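Local coordinates for protein ATP-dependent RNA helicase HrpB (Escherichia coli, PDB 6EUD) that hydrolyses ATP to ADP and phosphate as a bacterial DEAH/RHA-type helicase of the DEAD box family, and binds single-stranded RNA, at residues 337-341 / 342-346. Sequence-based numbering, arbitrary orientation.
Sequences HLIAK and EQAER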
ATOM      1  N   HIS A 337       9.779 -21.568  19.742  1.00 28.57           N
ATOM      2  CA  HIS A 337       9.398 -20.256  19.243  1.00 22.03           C
ATOM      3  C   HIS A 337       9.471 -19.215  20.357  1.00 21.95           C
ATOM      4  O   HIS A 337       8.854 -19.375  21.399  1.00 29.27           O
ATOM      5  CB  HIS A 337       8.000 -20.325  18.615  1.00 24.51           C
ATOM      6  CG  HIS A 337       7.885 -21.368  17.528  1.00 31.42           C
ATOM      7  ND1 HIS A 337       8.214 -21.120  16.207  1.00 34.62           N
ATOM      8  CD2 HIS A 337       7.511 -22.671  17.576  1.00 24.08           C
ATOM      9  CE1 HIS A 337       8.031 -22.212  15.488  1.00 28.77           C
ATOM     10  NE2 HIS A 337       7.601 -23.169  16.295  1.00 28.34           N
ATOM     11  N   LEU A 338      10.224 -18.143  20.130  1.00 26.34           N
ATOM     12  CA  LEU A 338      10.458 -17.129  21.160  1.00 26.81           C
ATOM     13  C   LEU A 338       9.325 -16.099  21.331  1.00 33.10           C
ATOM     14  O   LEU A 338       9.563 -14.878  21.414  1.00 31.12           O
ATOM     15  CB  LEU A 338      11.761 -16.406  20.862  1.00 23.18           C
ATOM     16  CG  LEU A 338      12.939 -17.373  20.837  1.00 27.64           C
ATOM     17  CD1 LEU A 338      14.254 -16.590  20.700  1.00 25.91           C
ATOM     18  CD2 LEU A 338      12.926 -18.265  22.068  1.00 22.05           C
ATOM     19  N   ILE A 339       8.097 -16.610  21.376  1.00 22.09           N
ATOM     20  CA  ILE A 339       6.926 -15.847  21.764  1.00 22.56           C
ATOM     21  C   ILE A 339       6.034 -16.740  22.610  1.00 25.78           C
ATOM     22  O   ILE A 339       6.179 -17.959  22.595  1.00 22.61           O
ATOM     23  CB  ILE A 339       6.132 -15.331  20.554  1.00 25.14           C
ATOM     24  CG1 ILE A 339       5.641 -16.511  19.699  1.00 26.99           C
ATOM     25  CG2 ILE A 339       6.974 -14.362  19.729  1.00 23.26           C
ATOM     26  CD1 ILE A 339       4.885 -16.074  18.481  1.00 25.60           C
ATOM     27  N   ALA A 340       5.113 -16.137  23.350  1.00 29.39           N
ATOM     28  CA  ALA A 340       4.126 -16.917  24.088  1.00 29.84           C
ATOM     29  C   ALA A 340       3.249 -17.699  23.122  1.00 30.49           C
ATOM     30  O   ALA A 340       3.004 -17.234  21.999  1.00 32.91           O
ATOM     31  CB  ALA A 340       3.283 -16.014  24.942  1.00 29.17           C
ATOM     32  N   LYS A 341       2.765 -18.867  23.544  1.00 32.38           N
ATOM     33  CA  LYS A 341       1.917 -19.694  22.675  1.00 32.37           C
ATOM     34  C   LYS A 341       0.635 -18.973  22.211  1.00 32.36           C
ATOM     35  O   LYS A 341       0.257 -19.044  21.031  1.00 33.29           O
ATOM     36  CB  LYS A 341       1.542 -20.996  23.371  1.00 29.18           C
ATOM     37  CG  LYS A 341       0.756 -21.921  22.471  1.00 32.94           C
ATOM     38  CD  LYS A 341       0.439 -23.203  23.195  1.00 45.25           C
ATOM     39  CE  LYS A 341      -0.215 -24.223  22.285  1.00 50.95           C
ATOM     40  NZ  LYS A 341      -0.363 -25.517  23.016  1.00 58.46           N
ATOM     41  N   GLU A 342      -0.016 -18.257  23.121  1.00 32.14           N
ATOM     42  CA  GLU A 342      -1.268 -17.570  22.793  1.00 41.40           C
ATOM     43  C   GLU A 342      -1.061 -16.450  21.750  1.00 41.88           C
ATOM     44  O   GLU A 342      -1.967 -16.145  20.965  1.00 42.03           O
ATOM     45  CB  GLU A 342      -1.899 -17.016  24.068  1.00 54.10           C
ATOM     46  CG  GLU A 342      -0.970 -16.103  24.839  1.00 74.82           C
ATOM     47  CD  GLU A 342      -1.570 -15.589  26.130  1.00 95.40           C
ATOM     48  OE1 GLU A 342      -0.866 -15.631  27.161  1.00105.37           O
ATOM     49  OE2 GLU A 342      -2.735 -15.126  26.109  1.00107.14           O
ATOM     50  N   GLN A 343       0.127 -15.847  21.731  1.00 35.58           N
ATOM     51  CA  GLN A 343       0.452 -14.860  20.705  1.00 35.31           C
ATOM     52  C   GLN A 343       0.686 -15.553  19.367  1.00 33.52           C
ATOM     53  O   GLN A 343       0.338 -15.018  18.316  1.00 35.01           O
ATOM     54  CB  GLN A 343       1.688 -14.046  21.091  1.00 35.71           C
ATOM     55  CG  GLN A 343       1.504 -13.264  22.375  1.00 42.53           C
ATOM     56  CD  GLN A 343       2.708 -12.406  22.761  1.00 48.57           C
ATOM     57  OE1 GLN A 343       3.686 -12.292  22.025  1.00 43.42           O
ATOM     58  NE2 GLN A 343       2.631 -11.805  23.940  1.00 61.24           N
ATOM     59  N   ALA A 344       1.290 -16.736  19.412  1.00 29.79           N
ATOM     60  CA  ALA A 344       1.477 -17.525  18.206  1.00 30.83           C
ATOM     61  C   ALA A 344       0.110 -17.901  17.611  1.00 32.82           C
ATOM     62  O   ALA A 344      -0.070 -17.860  16.394  1.00 33.69           O
ATOM     63  CB  ALA A 344       2.314 -18.776  18.497  1.00 25.34           C
ATOM     64  N   GLU A 345      -0.851 -18.214  18.480  1.00 31.06           N
ATOM     65  CA  GLU A 345      -2.190 -18.611  18.048  1.00 33.37           C
ATOM     66  C   GLU A 345      -2.981 -17.463  17.436  1.00 33.83           C
ATOM     67  O   GLU A 345      -3.943 -17.698  16.723  1.00 41.62           O
ATOM     68  CB  GLU A 345      -2.963 -19.206  19.223  1.00 32.17           C
ATOM     69  CG  GLU A 345      -2.376 -20.535  19.676  1.00 40.84           C
ATOM     70  CD  GLU A 345      -2.967 -21.074  20.974  1.00 50.91           C
ATOM     71  OE1 GLU A 345      -3.661 -20.313  21.687  1.00 56.24           O
ATOM     72  OE2 GLU A 345      -2.719 -22.264  21.281  1.00 54.63           O
ATOM     73  N   ARG A 346      -2.578 -16.228  17.715  1.00 26.86           N
ATOM     74  CA  ARG A 346      -3.288 -15.043  17.215  1.00 30.65           C
ATOM     75  C   ARG A 346      -2.518 -14.376  16.074  1.00 30.19           C
ATOM     76  O   ARG A 346      -2.977 -13.395  15.519  1.00 29.86           O
ATOM     77  CB  ARG A 346      -3.531 -14.022  18.338  1.00 27.52           C
ATOM     78  CG  ARG A 346      -4.473 -14.523  19.434  1.00 32.73           C
ATOM     79  CD  ARG A 346      -4.895 -13.389  20.391  1.00 36.26           C
ATOM     80  NE  ARG A 346      -3.819 -12.950  21.289  1.00 38.84           N
ATOM     81  CZ  ARG A 346      -3.673 -13.369  22.547  1.00 42.46           C
ATOM     82  NH1 ARG A 346      -4.522 -14.251  23.065  1.00 39.22           N
ATOM     83  NH2 ARG A 346      -2.676 -12.908  23.292  1.00 43.36           N
TER
HETATM   84  O   HOH W   1       5.726 -13.280  23.439  1.00 38.61           O
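K341 lies against E345 one helical turn on, in the short helix 341-346 that follows strand 333-337 of the C-terminal helicase domain. Its CB stays close to the backbone of E342. K341 CG, placed anti to the backbone N (chi1 -176°), is 3.7 Å from E345 OE2; CD passes the same oxygen, and K341 CE comes nearest to E345 OE2, at 3.3 Å. K341 NZ runs on past, 4.4 Å from E345 OE2, so opposite charges are neighbours without forming a salt bridge. Both residues are exposed, though K341 also touches Y190 of strand 186-190; long charged chains suit such a place, where methylenes can lie beside a carboxylate.

The backbone makes the turn that brings these two chains side by side. A340, the N-cap, has a small methyl that fits beside Q343 CG, and A340 O accepts a hydrogen bond from A344 N at 3.1 Å and, weakly, one from Q343 N. K341 O accepts one from E345 N at 2.9 Å. The N-H of A340 points instead to a water, which donates to Q343 OE1; that amide oxygen also takes a hydrogen bond from R314. On the buried side, I339 CD1 meets A344 CB at 3.7 Å, and both side chains touch M320 of helix 317-325; a branched aliphatic and a methyl suit this apolar seam.

The chemistry thus divides by face: apolar carbon packs on the inner side, where the first turn meets helix 317-325, a water ties the N-cap residue to a glutamine, and the exposed lysine-glutamate pair probably adds only a modest, solvent-screened attraction.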